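Local coordinates for protein putative polysaccharide binding proteins (DUF1812) (Bacteroides thetaiotaomicron VPI-5482, PDB 3GF8) that is an outer-membrane lipoprotein of the FimB/Mfa2 family that probably serves as an anchor or assembly component of fimbriae, at residues 14-19 against 70-75; 34-39 against 143-148; 40-43 against 49-52; 76-81 against 99-104. All blocks are in the same frame, centred on the assembly; numbering follows the deposited sequence. Where two conformers were deposited one is given.

Contact 1: residues 14-19 against 70-75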
loop_
_atom_site.group_PDB
_atom_site.type_symbol
_atom_site.label_atom_id
_atom_site.label_comp_id
_atom_site.label_asym_id
_atom_site.label_seq_id
_atom_site.Cartn_x
_atom_site.Cartn_y
_atom_site.Cartn_z
ATOM N N CYS A 14 -16.287 -31.641 -12.197
ATOM C CA CYS A 14 -16.554 -30.498 -11.314
ATOM C C CYS A 14 -15.523 -29.412 -11.506
ATOM O O CYS A 14 -14.448 -29.636 -12.063
ATOM C CB CYS A 14 -16.561 -30.937 -9.859
ATOM S SG CYS A 14 -17.838 -32.177 -9.560
ATOM N N ARG A 15 -15.833 -28.221 -11.036
ATOM C CA ARG A 15 -14.993 -27.096 -11.331
ATOM C C ARG A 15 -14.650 -26.373 -10.024
ATOM O O ARG A 15 -15.463 -26.328 -9.072
ATOM C CB ARG A 15 -15.655 -26.202 -12.389
ATOM C CG ARG A 15 -15.680 -26.818 -13.798
ATOM N N LEU A 16 -13.408 -25.879 -9.986
ATOM C CA LEU A 16 -12.838 -25.172 -8.862
ATOM C C LEU A 16 -12.816 -23.714 -9.260
ATOM O O LEU A 16 -12.250 -23.379 -10.299
ATOM C CB LEU A 16 -11.431 -25.666 -8.629
ATOM C CG LEU A 16 -10.563 -25.056 -7.528
ATOM C CD1 LEU A 16 -11.179 -25.282 -6.192
ATOM C CD2 LEU A 16 -9.181 -25.732 -7.593
ATOM N N SER A 17 -13.450 -22.857 -8.470
ATOM C CA SER A 17 -13.516 -21.406 -8.743
ATOM C C SER A 17 -12.867 -20.618 -7.641
ATOM O O SER A 17 -12.820 -21.079 -6.508
ATOM C CB SER A 17 -14.960 -20.954 -8.811
ATOM O OG SER A 17 -15.490 -21.330 -10.054
ATOM N N VAL A 18 -12.400 -19.409 -7.956
ATOM C CA VAL A 18 -11.793 -18.535 -6.961
ATOM C C VAL A 18 -12.569 -17.251 -6.929
ATOM O O VAL A 18 -12.846 -16.667 -7.958
ATOM C CB VAL A 18 -10.289 -18.257 -7.226
ATOM C CG1 VAL A 18 -9.749 -17.254 -6.213
ATOM C CG2 VAL A 18 -9.489 -19.548 -7.183
ATOM N N LYS A 19 -12.982 -16.859 -5.731
ATOM C CA LYS A 19 -13.611 -15.583 -5.490
ATOM C C LYS A 19 -12.547 -14.707 -4.845
ATOM O O LYS A 19 -11.848 -15.158 -3.932
ATOM C CB LYS A 19 -14.779 -15.785 -4.531
ATOM C CG LYS A 19 -15.508 -14.516 -4.083
ATOM C CD LYS A 19 -16.850 -14.861 -3.449
ATOM C CE LYS A 19 -17.755 -13.633 -3.248
ATOM N NZ LYS A 19 -17.122 -12.642 -2.343
ATOM N N VAL A 70 -10.585 -22.095 -12.462
ATOM C CA VAL A 70 -9.217 -22.619 -12.428
ATOM C C VAL A 70 -9.213 -24.130 -12.771
ATOM O O VAL A 70 -9.714 -24.929 -11.983
ATOM C CB VAL A 70 -8.584 -22.399 -10.999
ATOM C CG1 VAL A 70 -7.197 -23.033 -10.899
ATOM C CG2 VAL A 70 -8.534 -20.886 -10.603
ATOM N N GLU A 71 -8.653 -24.526 -13.924
ATOM C CA GLU A 71 -8.524 -25.953 -14.292
ATOM C C GLU A 71 -7.397 -26.586 -13.497
ATOM O O GLU A 71 -6.249 -26.223 -13.663
ATOM C CB GLU A 71 -8.248 -26.124 -15.788
ATOM C CG GLU A 71 -7.898 -27.564 -16.223
ATOM C CD GLU A 71 -9.066 -28.513 -16.092
ATOM O OE1 GLU A 71 -10.190 -28.107 -16.451
ATOM O OE2 GLU A 71 -8.860 -29.661 -15.638
ATOM N N LEU A 72 -7.731 -27.542 -12.651
ATOM C CA LEU A 72 -6.785 -28.096 -11.715
ATOM C C LEU A 72 -7.108 -29.559 -11.517
ATOM O O LEU A 72 -8.284 -29.955 -11.459
ATOM C CB LEU A 72 -6.897 -27.329 -10.373
ATOM C CG LEU A 72 -5.584 -27.005 -9.647
ATOM C CD1 LEU A 72 -4.632 -26.384 -10.619
ATOM C CD2 LEU A 72 -5.769 -26.077 -8.457
ATOM N N PRO A 73 -6.082 -30.396 -11.431
ATOM C CA PRO A 73 -6.387 -31.797 -11.116
ATOM C C PRO A 73 -6.809 -31.943 -9.673
ATOM O O PRO A 73 -6.584 -31.052 -8.867
ATOM C CB PRO A 73 -5.059 -32.505 -11.340
ATOM C CG PRO A 73 -4.185 -31.509 -12.007
ATOM C CD PRO A 73 -4.649 -30.173 -11.630
ATOM N N VAL A 74 -7.425 -33.051 -9.333
ATOM C CA VAL A 74 -7.653 -33.354 -7.945
ATOM C C VAL A 74 -6.319 -33.186 -7.240
ATOM O O VAL A 74 -5.295 -33.548 -7.791
ATOM C CB VAL A 74 -8.103 -34.804 -7.768
ATOM C CG1 VAL A 74 -8.150 -35.182 -6.270
ATOM C CG2 VAL A 74 -9.424 -35.027 -8.477
ATOM N N GLY A 75 -6.322 -32.612 -6.043
ATOM C CA GLY A 75 -5.121 -32.564 -5.226
ATOM C C GLY A 75 -5.131 -31.456 -4.202
ATOM O O GLY A 75 -6.153 -30.784 -4.008
#
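Leu16 meets the 70-75 segment with both its backbone and its side chain. Its carbonyl O accepts a hydrogen bond from Val70 N at 3.0 Å, and the N-H points almost straight at the oxygen (167°). With CG anti to the backbone N (chi1 178°), the Leu16 side chain carries its CD2 branch across to Leu72. Leu16 CD2 touches Leu72 CD2 at 3.5 Å, and Leu72 CB lies 3.9 Å from the same methyl. The two leucine side chains are set at a slant to one another. Leu16 and Leu72 also both pack on Phe79 of strand 75-83.

The contact lies along strand 16-21, which runs antiparallel to strand 68-70 and parallel to strand 139-158. This is consistent with the beta-sandwich architecture of the transthyretin clan, to which the family is assigned. Ser17 bonds through its backbone to Gln139 and Glu141, so the strand is gripped by that neighbour too.

Two residues beyond Leu16, Val18 puts another buried methyl against the segment. Its CG2 branch, anti to the carbonyl carbon, meets Val70 CG2 at 3.8 Å. Val18 also packs on Phe79 and on Ile143, while Val70 and Leu72 both rest on Phe52 of strand 50-57.

Contact 2: residues 34-39 against 143-148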
loop_
_atom_site.group_PDB
_atom_site.type_symbol
_atom_site.label_atom_id
_atom_site.label_comp_id
_atom_site.label_asym_id
_atom_site.label_seq_id
_atom_site.Cartn_x
_atom_site.Cartn_y
_atom_site.Cartn_z
ATOM N N ALA A 34 -15.561 -2.775 -7.445
ATOM C CA ALA A 34 -15.407 -1.325 -7.654
ATOM C C ALA A 34 -13.973 -0.846 -7.951
ATOM O O ALA A 34 -13.801 0.132 -8.674
ATOM C CB ALA A 34 -15.968 -0.546 -6.432
ATOM N N GLN A 35 -12.961 -1.525 -7.404
ATOM C CA GLN A 35 -11.584 -1.030 -7.405
ATOM C C GLN A 35 -10.514 -1.904 -8.073
ATOM O O GLN A 35 -9.491 -1.388 -8.485
ATOM C CB GLN A 35 -11.139 -0.789 -5.957
ATOM C CG GLN A 35 -11.992 0.246 -5.261
ATOM C CD GLN A 35 -11.467 0.629 -3.906
ATOM O OE1 GLN A 35 -10.266 0.588 -3.658
ATOM N NE2 GLN A 35 -12.372 1.010 -3.007
ATOM N N VAL A 36 -10.702 -3.219 -8.139
ATOM C CA VAL A 36 -9.642 -4.083 -8.571
ATOM C C VAL A 36 -9.903 -4.484 -10.001
ATOM O O VAL A 36 -10.899 -5.143 -10.281
ATOM C CB VAL A 36 -9.536 -5.329 -7.684
ATOM C CG1 VAL A 36 -8.361 -6.211 -8.144
ATOM C CG2 VAL A 36 -9.349 -4.932 -6.236
ATOM N N ASP A 37 -9.026 -4.087 -10.911
ATOM C CA ASP A 37 -9.194 -4.449 -12.320
ATOM C C ASP A 37 -8.185 -5.468 -12.851
ATOM O O ASP A 37 -8.147 -5.701 -14.043
ATOM C CB ASP A 37 -9.224 -3.202 -13.212
ATOM C CG ASP A 37 -7.852 -2.567 -13.463
ATOM O OD1 ASP A 37 -6.751 -3.075 -13.072
ATOM O OD2 ASP A 37 -7.892 -1.511 -14.120
ATOM N N LYS A 38 -7.394 -6.098 -11.983
ATOM C CA LYS A 38 -6.549 -7.216 -12.439
ATOM C C LYS A 38 -6.191 -8.076 -11.261
ATOM O O LYS A 38 -5.806 -7.574 -10.196
ATOM C CB LYS A 38 -5.281 -6.691 -13.132
ATOM C CG LYS A 38 -4.233 -7.790 -13.502
ATOM C CD LYS A 38 -2.957 -7.199 -14.129
ATOM C CE LYS A 38 -1.953 -8.277 -14.449
ATOM N NZ LYS A 38 -0.653 -7.735 -14.924
ATOM N N VAL A 39 -6.328 -9.384 -11.439
ATOM C CA VAL A 39 -5.908 -10.342 -10.426
ATOM C C VAL A 39 -4.967 -11.310 -11.119
ATOM O O VAL A 39 -5.158 -11.624 -12.302
ATOM C CB VAL A 39 -7.107 -11.038 -9.788
ATOM C CG1 VAL A 39 -7.916 -10.052 -8.956
ATOM C CG2 VAL A 39 -8.049 -11.679 -10.885
ATOM N N ILE A 143 -9.931 -15.694 -2.123
ATOM C CA ILE A 143 -8.699 -14.940 -1.865
ATOM C C ILE A 143 -9.019 -13.613 -1.171
ATOM O O ILE A 143 -9.870 -12.853 -1.603
ATOM C CB ILE A 143 -7.869 -14.705 -3.128
ATOM C CG1 ILE A 143 -7.353 -16.054 -3.661
ATOM C CG2 ILE A 143 -6.638 -13.844 -2.793
ATOM C CD1 ILE A 143 -6.174 -16.657 -2.759
ATOM N N ASN A 144 -8.341 -13.378 -0.055
ATOM C CA ASN A 144 -8.492 -12.141 0.685
ATOM C C ASN A 144 -7.390 -11.118 0.342
ATOM O O ASN A 144 -6.212 -11.417 0.482
ATOM C CB ASN A 144 -8.485 -12.404 2.180
ATOM C CG ASN A 144 -8.799 -11.176 2.955
ATOM O OD1 ASN A 144 -9.827 -10.555 2.744
ATOM N ND2 ASN A 144 -7.880 -10.770 3.811
ATOM N N LEU A 145 -7.814 -9.923 -0.072
ATOM C CA LEU A 145 -6.904 -8.899 -0.605
ATOM C C LEU A 145 -6.633 -7.800 0.398
ATOM O O LEU A 145 -7.573 -7.265 1.035
ATOM C CB LEU A 145 -7.480 -8.252 -1.874
ATOM C CG LEU A 145 -7.563 -9.192 -3.059
ATOM C CD1 LEU A 145 -8.258 -8.499 -4.289
ATOM C CD2 LEU A 145 -6.175 -9.702 -3.353
ATOM N N ILE A 146 -5.355 -7.448 0.484
ATOM C CA ILE A 146 -4.847 -6.410 1.373
ATOM C C ILE A 146 -4.145 -5.340 0.545
ATOM O O ILE A 146 -3.232 -5.650 -0.245
ATOM C CB ILE A 146 -3.834 -7.041 2.359
ATOM C CG1 ILE A 146 -4.559 -8.054 3.275
ATOM C CG2 ILE A 146 -3.110 -5.965 3.192
ATOM C CD1 ILE A 146 -3.653 -8.751 4.163
ATOM N N ARG A 147 -4.525 -4.081 0.750
ATOM C CA ARG A 147 -3.976 -3.010 -0.043
ATOM C C ARG A 147 -2.616 -2.657 0.456
ATOM O O ARG A 147 -2.424 -2.452 1.658
ATOM C CB ARG A 147 -4.875 -1.776 -0.056
ATOM C CG ARG A 147 -4.387 -0.740 -1.026
ATOM C CD ARG A 147 -5.443 0.311 -1.375
ATOM N NE ARG A 147 -4.799 1.522 -1.874
ATOM C CZ ARG A 147 -5.442 2.609 -2.265
ATOM N NH1 ARG A 147 -6.761 2.688 -2.195
ATOM N NH2 ARG A 147 -4.760 3.637 -2.723
ATOM N N ASP A 148 -1.662 -2.590 -0.479
ATOM C CA ASP A 148 -0.256 -2.380 -0.124
ATOM C C ASP A 148 0.257 -0.971 -0.449
ATOM O O ASP A 148 1.256 -0.497 0.136
ATOM C CB ASP A 148 0.613 -3.411 -0.871
ATOM C CG ASP A 148 0.724 -4.750 -0.147
ATOM O OD1 ASP A 148 0.208 -4.909 0.982
ATOM O OD2 ASP A 148 1.351 -5.657 -0.728
HETATM O O HOH W 1 -8.938 1.034 -1.436
#
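The end of helix 32-35 and the turn into strand 38-44 set Gln35 and Val36 against Leu145 and Arg147 of strand 139-158. Here a helix end and the start of a strand come over one strand of the beta structure of this transthyretin-clan protein. The area buried is modest, and the backbones stay well apart: Val36 CA and Leu145 CA are 9.7 Å from each other.

Val36 is the first residue to leave the helical conformation. Its CG2 branch, anti to the carbonyl carbon, reaches Leu145 CD1 at 4.2 Å. Leu145 meets it with its far branch, since CD1 is trans to CA (chi2 176°). This is a light contact between two buried methyls. Val36 also packs on Ala83 and Trp124, and Trp124 touches Gln35 as well.

The polar half of the contact is indirect. Arg147 extends as a nearly straight chain, and its NE is bonded to Thr149 O. That bond helps to fix the turn of the guanidinium group. Gln35 OE1 and Arg147 NH1 are 4.3 Å apart, too far for a direct bond. A water fills the step between them. It donates to Gln35 OE1 at 2.6 Å and accepts from Arg147 NH1 at 2.8 Å, lying at the edge of the guanidinium group and in its plane.

Contact 3: residues 40-43 against 49-52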
loop_
_atom_site.group_PDB
_atom_site.type_symbol
_atom_site.label_atom_id
_atom_site.label_comp_id
_atom_site.label_asym_id
_atom_site.label_seq_id
_atom_site.Cartn_x
_atom_site.Cartn_y
_atom_site.Cartn_z
ATOM N N GLU A 40 -3.936 -11.764 -10.402
ATOM C CA GLU A 40 -3.083 -12.795 -10.918
ATOM C C GLU A 40 -2.876 -13.822 -9.819
ATOM O O GLU A 40 -2.250 -13.542 -8.781
ATOM C CB GLU A 40 -1.784 -12.202 -11.423
ATOM C CG GLU A 40 -0.813 -13.228 -12.088
ATOM C CD GLU A 40 0.363 -12.534 -12.813
ATOM O OE1 GLU A 40 1.295 -11.986 -12.151
ATOM O OE2 GLU A 40 0.331 -12.508 -14.051
ATOM N N LEU A 41 -3.451 -15.001 -10.047
ATOM C CA LEU A 41 -3.445 -16.098 -9.068
ATOM C C LEU A 41 -2.200 -16.958 -9.298
ATOM O O LEU A 41 -1.921 -17.354 -10.421
ATOM C CB LEU A 41 -4.700 -16.972 -9.227
ATOM C CG LEU A 41 -4.971 -18.025 -8.138
ATOM C CD1 LEU A 41 -5.518 -17.391 -6.890
ATOM C CD2 LEU A 41 -5.913 -19.124 -8.642
ATOM N N TYR A 42 -1.476 -17.246 -8.227
ATOM C CA TYR A 42 -0.323 -18.131 -8.277
ATOM C C TYR A 42 -0.733 -19.462 -7.611
ATOM O O TYR A 42 -1.295 -19.450 -6.509
ATOM C CB TYR A 42 0.863 -17.439 -7.559
ATOM C CG TYR A 42 1.449 -16.316 -8.390
ATOM C CD1 TYR A 42 0.804 -15.097 -8.502
ATOM C CD2 TYR A 42 2.625 -16.502 -9.126
ATOM C CE1 TYR A 42 1.317 -14.074 -9.324
ATOM C CE2 TYR A 42 3.156 -15.483 -9.914
ATOM C CZ TYR A 42 2.491 -14.277 -10.016
ATOM O OH TYR A 42 3.017 -13.278 -10.800
ATOM N N VAL A 43 -0.450 -20.586 -8.267
ATOM C CA VAL A 43 -0.814 -21.915 -7.766
ATOM C C VAL A 43 0.423 -22.780 -7.549
ATOM O O VAL A 43 1.264 -22.921 -8.427
ATOM C CB VAL A 43 -1.781 -22.631 -8.702
ATOM C CG1 VAL A 43 -2.129 -24.046 -8.150
ATOM C CG2 VAL A 43 -3.044 -21.807 -8.893
ATOM N N LYS A 49 5.919 -26.387 -4.732
ATOM C CA LYS A 49 6.447 -26.102 -6.062
ATOM C C LYS A 49 5.387 -25.427 -6.932
ATOM O O LYS A 49 4.239 -25.818 -6.960
ATOM C CB LYS A 49 6.906 -27.379 -6.772
ATOM C CG LYS A 49 7.981 -28.180 -6.039
ATOM C CD LYS A 49 9.350 -27.560 -6.189
ATOM C CE LYS A 49 10.413 -28.443 -5.573
ATOM N NZ LYS A 49 11.737 -27.896 -5.937
ATOM N N TYR A 50 5.829 -24.422 -7.653
ATOM C CA TYR A 50 5.004 -23.657 -8.548
ATOM C C TYR A 50 4.430 -24.516 -9.639
ATOM O O TYR A 50 5.131 -25.322 -10.227
ATOM C CB TYR A 50 5.884 -22.596 -9.191
ATOM C CG TYR A 50 5.238 -21.683 -10.162
ATOM C CD1 TYR A 50 4.303 -20.762 -9.749
ATOM C CD2 TYR A 50 5.622 -21.682 -11.511
ATOM C CE1 TYR A 50 3.754 -19.870 -10.648
ATOM C CE2 TYR A 50 5.081 -20.803 -12.404
ATOM C CZ TYR A 50 4.144 -19.886 -11.958
ATOM O OH TYR A 50 3.596 -18.974 -12.820
ATOM N N LEU A 51 3.157 -24.301 -9.915
ATOM C CA LEU A 51 2.472 -24.984 -11.005
ATOM C C LEU A 51 2.184 -24.018 -12.147
ATOM O O LEU A 51 2.516 -24.297 -13.293
ATOM C CB LEU A 51 1.181 -25.614 -10.486
ATOM C CG LEU A 51 1.446 -26.824 -9.570
ATOM C CD1 LEU A 51 0.167 -27.368 -8.874
ATOM C CD2 LEU A 51 2.049 -27.901 -10.400
ATOM N N PHE A 52 1.561 -22.886 -11.824
ATOM C CA PHE A 52 1.254 -21.882 -12.837
ATOM C C PHE A 52 0.691 -20.633 -12.215
ATOM O O PHE A 52 0.332 -20.623 -11.023
ATOM C CB PHE A 52 0.247 -22.405 -13.872
ATOM C CG PHE A 52 -1.080 -22.818 -13.299
ATOM C CD1 PHE A 52 -2.109 -21.900 -13.143
ATOM C CD2 PHE A 52 -1.328 -24.149 -12.977
ATOM C CE1 PHE A 52 -3.351 -22.297 -12.650
ATOM C CE2 PHE A 52 -2.570 -24.544 -12.485
ATOM C CZ PHE A 52 -3.573 -23.620 -12.313
#
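The Phe52 ring turns one face to Val43, whose CB stands 4.2 Å from the ring centroid and 11° off the ring normal. This is a CH-pi contact. Phe52 holds its CG between the backbone N and the carbonyl carbon (chi1 60°), which swings the ring back over Val43. Val43 CG2 adds a touch on Phe52 CE1 at 3.8 Å. The Tyr50 ring has the backbone N of Phe52 above the centre of one face, 3.8 Å from its plane. Tyr50 CE1 also meets Tyr42 CD2 at 3.9 Å, the two tyrosine side chains approaching at a slant.

The hydroxyl at the far end of Tyr42 donates a short hydrogen bond to Glu40 OE1, from above the carboxylate plane. The other oxygen, Glu40 OE2, forms a salt bridge with Lys53. With an alanine here instead of Tyr42, Glu40 OE1 would probably lose this donor and a gap would open beside the Tyr50 ring.

Leu51 crosses Val43 at a slant, its CD1 4.1 Å from Val43 CG1. The backbones are tied through Val43. Val43 N donates to Phe52 O at 2.9 Å. Val43 O takes Leu51 N at 2.8 Å and, more weakly, Phe52 N at 3.4 Å. One residue of strand 38-44 therefore faces two of its partner. That is a classic beta bulge, placed near the turn of the hairpin formed by strands 38-44 and 50-57.

Contact 4: residues 76-81 against 99-104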
loop_
_atom_site.group_PDB
_atom_site.type_symbol
_atom_site.label_atom_id
_atom_site.label_comp_id
_atom_site.label_asym_id
_atom_site.label_seq_id
_atom_site.Cartn_x
_atom_site.Cartn_y
_atom_site.Cartn_z
ATOM N N GLN A 76 -3.996 -31.290 -3.530
ATOM C CA GLN A 76 -3.811 -30.215 -2.565
ATOM C C GLN A 76 -2.834 -29.153 -3.080
ATOM O O GLN A 76 -1.802 -29.475 -3.667
ATOM C CB GLN A 76 -3.330 -30.798 -1.247
ATOM C CG GLN A 76 -4.441 -31.580 -0.563
ATOM C CD GLN A 76 -3.982 -32.245 0.703
ATOM O OE1 GLN A 76 -4.253 -31.753 1.804
ATOM N NE2 GLN A 76 -3.272 -33.372 0.564
ATOM N N TYR A 77 -3.167 -27.891 -2.830
ATOM C CA TYR A 77 -2.451 -26.759 -3.405
ATOM C C TYR A 77 -2.384 -25.613 -2.401
ATOM O O TYR A 77 -3.148 -25.582 -1.447
ATOM C CB TYR A 77 -3.191 -26.255 -4.651
ATOM C CG TYR A 77 -3.446 -27.330 -5.662
ATOM C CD1 TYR A 77 -2.471 -27.697 -6.589
ATOM C CD2 TYR A 77 -4.655 -28.005 -5.682
ATOM C CE1 TYR A 77 -2.716 -28.708 -7.517
ATOM C CE2 TYR A 77 -4.911 -28.981 -6.600
ATOM C CZ TYR A 77 -3.947 -29.349 -7.501
ATOM O OH TYR A 77 -4.235 -30.331 -8.402
ATOM N N GLN A 78 -1.471 -24.681 -2.630
ATOM C CA GLN A 78 -1.587 -23.360 -2.033
ATOM C C GLN A 78 -1.802 -22.327 -3.113
ATOM O O GLN A 78 -1.201 -22.419 -4.176
ATOM C CB GLN A 78 -0.370 -23.021 -1.226
ATOM C CG GLN A 78 -0.169 -23.968 -0.085
ATOM C CD GLN A 78 0.958 -23.549 0.805
ATOM O OE1 GLN A 78 2.114 -23.546 0.399
ATOM N NE2 GLN A 78 0.627 -23.206 2.046
ATOM N N PHE A 79 -2.717 -21.388 -2.864
ATOM C CA PHE A 79 -2.954 -20.279 -3.774
ATOM C C PHE A 79 -2.603 -19.004 -3.050
ATOM O O PHE A 79 -2.774 -18.890 -1.823
ATOM C CB PHE A 79 -4.431 -20.100 -4.200
ATOM C CG PHE A 79 -5.074 -21.264 -4.962
ATOM C CD1 PHE A 79 -4.364 -22.367 -5.406
ATOM C CD2 PHE A 79 -6.449 -21.192 -5.258
ATOM C CE1 PHE A 79 -5.024 -23.410 -6.091
ATOM C CE2 PHE A 79 -7.106 -22.195 -5.927
ATOM C CZ PHE A 79 -6.391 -23.319 -6.365
HETATM N N MSE A 80 -2.139 -18.034 -3.832
HETATM C CA MSE A 80 -2.025 -16.660 -3.389
HETATM C C MSE A 80 -2.194 -15.798 -4.627
HETATM O O MSE A 80 -2.320 -16.331 -5.715
HETATM C CB MSE A 80 -0.713 -16.396 -2.595
HETATM C CG MSE A 80 0.605 -16.692 -3.269
HETATM SE SE MSE A 80 1.160 -15.325 -4.475
HETATM C CE MSE A 80 1.318 -13.767 -3.279
ATOM N N ALA A 81 -2.253 -14.478 -4.466
ATOM C CA ALA A 81 -2.380 -13.625 -5.625
ATOM C C ALA A 81 -1.714 -12.267 -5.435
ATOM O O ALA A 81 -1.429 -11.868 -4.318
ATOM C CB ALA A 81 -3.832 -13.449 -5.999
ATOM N N SER A 99 10.506 -23.841 -9.192
ATOM C CA SER A 99 10.411 -22.748 -8.217
ATOM C C SER A 99 9.448 -23.035 -7.060
ATOM O O SER A 99 8.570 -23.855 -7.170
ATOM C CB SER A 99 9.979 -21.457 -8.931
ATOM O OG SER A 99 10.761 -21.253 -10.109
ATOM N N THR A 100 9.622 -22.330 -5.940
ATOM C CA THR A 100 8.718 -22.413 -4.796
ATOM C C THR A 100 8.317 -20.994 -4.369
ATOM O O THR A 100 8.849 -20.014 -4.925
ATOM C CB THR A 100 9.407 -23.100 -3.635
ATOM O OG1 THR A 100 10.475 -22.269 -3.175
ATOM C CG2 THR A 100 9.981 -24.457 -4.074
ATOM N N LEU A 101 7.396 -20.897 -3.398
ATOM C CA LEU A 101 6.861 -19.615 -2.911
ATOM C C LEU A 101 7.927 -18.591 -2.581
ATOM O O LEU A 101 7.787 -17.443 -2.940
ATOM C CB LEU A 101 5.995 -19.798 -1.648
ATOM C CG LEU A 101 4.484 -19.984 -1.822
ATOM C CD1 LEU A 101 3.885 -20.347 -0.481
ATOM C CD2 LEU A 101 3.809 -18.734 -2.387
ATOM N N THR A 102 8.994 -19.010 -1.909
ATOM C CA THR A 102 9.986 -18.043 -1.461
ATOM C C THR A 102 10.706 -17.403 -2.642
ATOM O O THR A 102 11.333 -16.360 -2.470
ATOM C CB THR A 102 10.984 -18.674 -0.477
ATOM O OG1 THR A 102 11.751 -19.695 -1.143
ATOM C CG2 THR A 102 10.245 -19.302 0.760
ATOM N N ASP A 103 10.625 -18.005 -3.838
ATOM C CA ASP A 103 11.177 -17.385 -5.053
ATOM C C ASP A 103 10.370 -16.201 -5.584
ATOM O O ASP A 103 10.864 -15.448 -6.446
ATOM C CB ASP A 103 11.269 -18.395 -6.202
ATOM C CG ASP A 103 12.310 -19.477 -5.957
ATOM O OD1 ASP A 103 13.343 -19.180 -5.339
ATOM O OD2 ASP A 103 12.091 -20.634 -6.374
ATOM N N LEU A 104 9.112 -16.102 -5.157
ATOM C CA LEU A 104 8.176 -15.102 -5.682
ATOM C C LEU A 104 8.367 -13.779 -4.936
ATOM O O LEU A 104 8.184 -13.710 -3.710
ATOM C CB LEU A 104 6.716 -15.564 -5.525
ATOM C CG LEU A 104 5.671 -14.692 -6.225
ATOM C CD1 LEU A 104 5.968 -14.709 -7.675
ATOM C CD2 LEU A 104 4.241 -15.155 -5.987
#
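Met80, Leu101 and Leu104 make most of this contact. Met80, modelled as selenomethionine, leaves strand 75-83 with its CG between the backbone N and the carbonyl carbon (chi1 58°), against Leu101. The bend at chi2 (80°) then turns SE toward Leu104. Met80 CG lies 3.9 Å from Leu101 CD2, the two side chains sliding past each other in opposite directions. Met80 SE approaches Leu104 CD2 tip to tip. Met80 was deposited in two conformers, so the closeness of that last approach is best read with caution.

Leu101 also reaches the strand with its other branch. Its CD1 comes 3.8 Å from Gln78 OE1, the two side chains crossing at about a right angle. This is simple packing, as the polar end of Gln78 is held by Asn130 OD1, which bonds to Gln78 NE2. Tyr42 of the adjacent strand packs on both Met80 and Leu104, and Phe44 touches Leu101.

Leu101 opens a short 3-10 turn, 101-103, and Leu104 follows it directly. Asp103 N bonds to Thr100 O and Leu104 N to Leu101 O, each at 2.9 Å. Asp103 OD2 in turn accepts from Thr100 N at 3.0 Å, which ties the start of the turn to its end. Gln78 and Met80 face this loop, while Phe79 points away from it and packs on Ile129 and Val131 of strand 124-133. This is the ordinary alternation of a beta strand. Here the connection between strands 89-91 and 105-108 covers one face of strand 75-83, in what is probably a beta sandwich of the transthyretin clan.

Contacts 3 and 4 are the closest pair, with centres about 6 Å apart. They are joined by probable backbone hydrogen bonds, Tyr42 N to Met80 O and Tyr50 N to Ser99 O, both at 2.8 Å. Contact 1 lies about 13 Å from contact 3, centre to centre. Leu41 CD2 joins them by packing on both Val18 and Val70. Tyr77 of contact 4 packs against Leu72 of contact 1, with Leu72 CD2 3.6 Å from Tyr77 CE2. Contact 2 is about 20 Å from contact 1 between centres, yet the two meet where Lys19 O probably bonds to Ile143 N. Ile143 also packs on Leu41 and Phe79, linking contact 2 to contacts 3 and 4.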